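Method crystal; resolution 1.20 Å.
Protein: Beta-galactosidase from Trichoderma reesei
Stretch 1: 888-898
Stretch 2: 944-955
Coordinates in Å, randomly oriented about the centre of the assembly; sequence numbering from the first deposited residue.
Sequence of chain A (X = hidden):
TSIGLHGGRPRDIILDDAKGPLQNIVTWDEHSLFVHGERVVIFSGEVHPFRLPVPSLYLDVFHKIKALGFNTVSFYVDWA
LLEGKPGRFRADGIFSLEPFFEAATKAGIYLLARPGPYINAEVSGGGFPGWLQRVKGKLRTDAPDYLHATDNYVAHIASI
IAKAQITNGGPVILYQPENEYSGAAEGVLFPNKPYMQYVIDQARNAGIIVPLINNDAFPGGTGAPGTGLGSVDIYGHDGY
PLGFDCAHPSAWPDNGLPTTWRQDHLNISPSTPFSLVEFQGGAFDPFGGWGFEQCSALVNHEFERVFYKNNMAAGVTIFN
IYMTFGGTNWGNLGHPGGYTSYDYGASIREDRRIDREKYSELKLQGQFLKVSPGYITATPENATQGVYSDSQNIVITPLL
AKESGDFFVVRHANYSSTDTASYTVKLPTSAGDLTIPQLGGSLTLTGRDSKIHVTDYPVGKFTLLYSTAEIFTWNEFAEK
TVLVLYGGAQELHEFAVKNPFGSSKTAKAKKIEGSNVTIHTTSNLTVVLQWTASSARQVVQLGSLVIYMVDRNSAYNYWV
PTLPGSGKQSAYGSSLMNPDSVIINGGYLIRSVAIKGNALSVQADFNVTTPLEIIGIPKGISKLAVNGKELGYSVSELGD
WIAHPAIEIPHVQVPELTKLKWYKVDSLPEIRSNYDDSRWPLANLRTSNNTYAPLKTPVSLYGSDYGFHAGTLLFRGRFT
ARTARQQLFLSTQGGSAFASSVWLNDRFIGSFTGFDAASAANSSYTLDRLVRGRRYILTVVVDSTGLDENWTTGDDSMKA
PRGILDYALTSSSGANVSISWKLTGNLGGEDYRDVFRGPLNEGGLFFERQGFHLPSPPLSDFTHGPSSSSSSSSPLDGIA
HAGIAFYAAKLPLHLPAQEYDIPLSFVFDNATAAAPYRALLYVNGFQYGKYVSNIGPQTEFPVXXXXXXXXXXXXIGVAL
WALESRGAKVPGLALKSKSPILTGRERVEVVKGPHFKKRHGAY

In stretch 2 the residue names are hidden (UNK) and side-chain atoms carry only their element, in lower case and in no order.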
# COMPACT_ATOMS: atom_id res chain seq x y z
N ALA A 888 -14.23 22.98 15.28
CA ALA A 888 -14.97 22.49 14.13
C ALA A 888 -15.31 23.66 13.20
O ALA A 888 -15.59 24.76 13.66
CB ALA A 888 -16.28 21.80 14.51
N ALA A 889 -15.33 23.36 11.89
CA ALA A 889 -15.70 24.42 10.93
C ALA A 889 -16.32 23.79 9.72
O ALA A 889 -15.94 22.67 9.34
CB ALA A 889 -14.51 25.29 10.55
N LYS A 890 -17.24 24.49 9.07
CA LYS A 890 -17.76 24.07 7.81
C LYS A 890 -16.81 24.52 6.70
O LYS A 890 -16.35 25.65 6.65
CB LYS A 890 -19.14 24.73 7.59
CG LYS A 890 -19.82 24.22 6.33
CD LYS A 890 -21.16 24.96 6.13
CE LYS A 890 -22.33 24.22 6.72
NZ LYS A 890 -23.57 25.08 6.67
N LEU A 891 -16.52 23.59 5.78
CA LEU A 891 -15.66 23.84 4.64
C LEU A 891 -16.45 23.54 3.39
O LEU A 891 -16.56 22.40 3.00
CB LEU A 891 -14.40 22.96 4.72
CG LEU A 891 -13.48 22.94 3.49
CD1 LEU A 891 -12.92 24.30 3.15
CD2 LEU A 891 -12.38 21.88 3.73
N PRO A 892 -17.03 24.54 2.74
CA PRO A 892 -17.70 24.30 1.46
C PRO A 892 -16.64 24.12 0.37
O PRO A 892 -15.67 24.86 0.35
CB PRO A 892 -18.49 25.58 1.20
CG PRO A 892 -18.42 26.33 2.47
CD PRO A 892 -17.12 25.95 3.14
N LEU A 893 -16.84 23.17 -0.51
CA LEU A 893 -15.95 23.02 -1.66
C LEU A 893 -16.78 23.01 -2.92
O LEU A 893 -17.90 22.48 -2.89
CB LEU A 893 -15.20 21.68 -1.62
CG LEU A 893 -14.12 21.59 -0.55
CD1 LEU A 893 -13.51 20.19 -0.54
CD2 LEU A 893 -13.06 22.68 -0.73
N HIS A 894 -16.35 23.60 -4.01
CA HIS A 894 -17.07 23.64 -5.28
C HIS A 894 -15.99 23.52 -6.35
O HIS A 894 -15.56 24.50 -6.94
CB HIS A 894 -17.91 24.94 -5.38
CG HIS A 894 -19.00 24.91 -4.31
ND1 HIS A 894 -18.88 25.54 -3.06
CD2 HIS A 894 -20.14 24.19 -4.21
CE1 HIS A 894 -19.91 25.28 -2.31
NE2 HIS A 894 -20.70 24.48 -2.99
N LEU A 895 -15.49 22.33 -6.54
CA LEU A 895 -14.41 22.03 -7.44
C LEU A 895 -14.90 21.18 -8.62
O LEU A 895 -15.86 20.42 -8.46
CB LEU A 895 -13.31 21.25 -6.67
CG LEU A 895 -12.60 22.08 -5.59
CD1 LEU A 895 -11.74 21.16 -4.71
CD2 LEU A 895 -11.75 23.17 -6.19
N PRO A 896 -14.28 21.29 -9.79
CA PRO A 896 -14.73 20.56 -10.99
C PRO A 896 -14.31 19.09 -11.00
O PRO A 896 -13.57 18.64 -11.87
CB PRO A 896 -14.09 21.36 -12.13
CG PRO A 896 -12.77 21.83 -11.51
CD PRO A 896 -13.13 22.16 -10.09
N ALA A 897 -14.85 18.35 -10.04
CA ALA A 897 -14.48 16.93 -9.80
C ALA A 897 -14.99 16.01 -10.89
O ALA A 897 -14.44 14.93 -11.13
CB ALA A 897 -15.04 16.52 -8.45
N GLN A 898 -16.05 16.40 -11.61
CA GLN A 898 -16.48 15.62 -12.74
C GLN A 898 -15.38 15.53 -13.81
O GLN A 898 -15.19 14.49 -14.40
CB GLN A 898 -17.75 16.23 -13.34
CG GLN A 898 -18.54 15.18 -14.13
CD GLN A 898 -19.73 15.92 -14.74
OE1 GLN A 898 -20.01 17.05 -14.30
NE2 GLN A 898 -20.37 15.30 -15.71
N UNK A 944 -9.02 11.70 0.76
CA UNK A 944 -9.53 11.49 -0.60
C UNK A 944 -10.89 12.12 -0.88
O UNK A 944 -11.75 12.20 -0.03
c UNK A 944 -9.11 10.50 1.62
c UNK A 944 -9.91 9.56 0.76
c UNK A 944 -9.71 9.97 -0.66
N UNK A 945 -11.05 12.55 -2.16
CA UNK A 945 -12.38 12.78 -2.68
C UNK A 945 -13.26 11.57 -2.38
O UNK A 945 -12.77 10.45 -2.50
o UNK A 945 -12.32 13.93 -6.79
c UNK A 945 -13.46 13.67 -6.31
o UNK A 945 -14.49 13.59 -7.01
c UNK A 945 -13.60 13.45 -4.82
c UNK A 945 -12.28 13.01 -4.20
N UNK A 946 -14.50 11.79 -1.95
CA UNK A 946 -15.31 10.65 -1.50
C UNK A 946 -15.52 10.83 -0.02
O UNK A 946 -16.65 10.88 0.49
N UNK A 947 -14.44 10.95 0.74
CA UNK A 947 -14.50 11.38 2.13
C UNK A 947 -14.78 12.91 2.14
O UNK A 947 -15.70 13.32 2.84
c UNK A 947 -13.01 9.50 2.99
c UNK A 947 -13.24 11.02 2.91
c UNK A 947 -13.33 11.62 4.32
c UNK A 947 -14.14 8.72 3.66
N UNK A 948 -14.02 13.64 1.34
CA UNK A 948 -14.43 15.03 1.07
C UNK A 948 -15.49 15.11 -0.02
O UNK A 948 -15.42 14.35 -1.01
c UNK A 948 -12.82 17.45 2.45
c UNK A 948 -12.24 16.26 1.65
c UNK A 948 -13.21 15.80 0.58
c UNK A 948 -10.90 16.66 1.05
N UNK A 949 -16.44 16.02 0.08
CA UNK A 949 -17.44 16.33 -0.90
C UNK A 949 -16.95 17.55 -1.66
O UNK A 949 -16.86 18.66 -1.11
o UNK A 949 -19.65 17.08 -2.38
c UNK A 949 -19.92 16.83 -1.18
o UNK A 949 -21.12 16.84 -0.77
c UNK A 949 -18.79 16.56 -0.20
N UNK A 950 -16.58 17.39 -2.92
CA UNK A 950 -16.01 18.46 -3.71
C UNK A 950 -17.06 19.41 -4.25
O UNK A 950 -16.74 20.41 -4.88
c UNK A 950 -11.48 17.15 -5.15
c UNK A 950 -11.21 16.64 -3.89
c UNK A 950 -12.78 17.53 -5.43
o UNK A 950 -9.93 16.26 -3.63
c UNK A 950 -12.20 16.51 -2.95
c UNK A 950 -13.81 17.44 -4.51
c UNK A 950 -13.50 16.91 -3.25
c UNK A 950 -15.20 17.88 -4.91
N UNK A 951 -18.35 19.13 -3.98
CA UNK A 951 -19.43 20.03 -4.47
C UNK A 951 -20.47 20.12 -3.39
O UNK A 951 -21.67 19.89 -3.51
o UNK A 951 -18.22 18.92 -7.43
n UNK A 951 -18.88 21.09 -7.32
c UNK A 951 -18.95 19.80 -6.92
c UNK A 951 -19.96 19.50 -5.81
N UNK A 952 -20.03 20.49 -2.19
CA UNK A 952 -20.99 20.57 -1.09
C UNK A 952 -20.27 20.94 0.20
O UNK A 952 -19.10 21.33 0.17
N UNK A 953 -20.98 20.87 1.32
CA UNK A 953 -20.49 21.23 2.62
C UNK A 953 -19.71 20.07 3.21
O UNK A 953 -20.08 18.90 3.10
c UNK A 953 -22.27 22.91 3.27
o UNK A 953 -23.38 23.20 3.73
o UNK A 953 -21.61 23.72 2.55
c UNK A 953 -21.65 21.56 3.57
N UNK A 954 -18.60 20.39 3.81
CA UNK A 954 -17.81 19.44 4.59
C UNK A 954 -17.69 19.99 6.00
O UNK A 954 -17.82 21.22 6.19
n UNK A 954 -16.47 19.66 1.60
c UNK A 954 -16.42 19.32 3.99
c UNK A 954 -16.49 18.77 2.58
o UNK A 954 -16.58 17.55 2.40
N UNK A 955 -17.44 19.11 6.95
CA UNK A 955 -17.15 19.53 8.34
C UNK A 955 -15.73 19.08 8.63
O UNK A 955 -15.42 17.88 8.42
n UNK A 955 -21.35 20.56 8.64
c UNK A 955 -19.42 22.78 11.55
c UNK A 955 -18.88 21.61 10.98
c UNK A 955 -18.16 18.81 9.26
c UNK A 955 -20.47 19.54 8.39
c UNK A 955 -19.59 20.91 9.99
c UNK A 955 -20.68 23.26 11.14
c UNK A 955 -20.85 21.41 9.60
c UNK A 955 -21.39 22.58 10.17
c UNK A 955 -19.38 19.72 9.23
O HOH W 1 -22.15 23.94 -0.28
O HOH W 2 -15.68 12.36 -9.42

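Position 944 has three side-chain carbons that close a ring onto its own backbone N; it lies out of reach of stretch 1 and is Pro944. At 945 three carbons run out in a chain, the third carrying two oxygens, one of them 3.3 Å from Ala897 CB: a carboxylate on a two-carbon stem, Glu945. Glu945 OE2 lies 3.0 Å from the O atom of water 2. Position 946 has no side-chain atoms, and at phi 113° and psi -55° a CB would be jammed against the carbonyl O of the preceding residue, so this is Gly946. Four carbons at 947, forked at the first with one arm two carbons long, give Ile947, which does not touch stretch 1. The four carbons of 948 fork at the second instead, giving Leu948, whose CD2 lies 4.1 Å from Leu893 CD1.

At 949 two carbons end in two oxygens, the mark of Asp949; its backbone O is 3.5 Å from Leu893 CB. Position 950 has one carbon, then a six-carbon ring bearing one oxygen: Tyr950. Leu895 CD1 sits over one face of this ring, 4.2 Å from its centroid, while Ala897 CB meets Tyr950 CB at 3.8 Å. At 951 two carbons carry one oxygen and one nitrogen, an amide close to the Leu895 carbonyl, hence Asn951; its backbone N binds Asp949 OD1 (2.9 Å). Position 952 is bare, and a CB there would clash with Asp949 OD2 at 2.5 Å, as befits Gly952.

Two carbons and two oxygens at 953 identify Asp953, whose OD2 forms a salt bridge with Lys890 NZ (3.5 Å). Water 1 donates to its OD1 (2.9 Å) and accepts a weak bond from His894 NE2 (3.1 Å). At 954 two carbons carry an oxygen and a nitrogen. The oxygen receives the Asp949 amide and the nitrogen donates to Asp949 O, fixing the orientation of Asn954; ND2 also donates to Leu891 O (3.1 Å). Finally, 955 has one carbon and fused five- and six-membered rings with eight carbons and one nitrogen: Trp955. Lys890 CB packs over its six-membered ring, 4.1 Å from the centroid.

The contact is antiparallel pairing, with near-linear bonds from Leu891 N to Asn954 O (2.7 Å), Leu893 N to Gly952 O (3.0 Å) and Leu895 N to Tyr950 O (2.8 Å). Lys890 and Trp955 share one face of the sheet with Pro892 and Asp953, whereas Leu891, Leu893 and Asn954 occupy the other. Beyond the strand, Leu895 and Ala897 extend the packing around Tyr950.

Stretch 2 (944-955) PEGILDYNGDNW
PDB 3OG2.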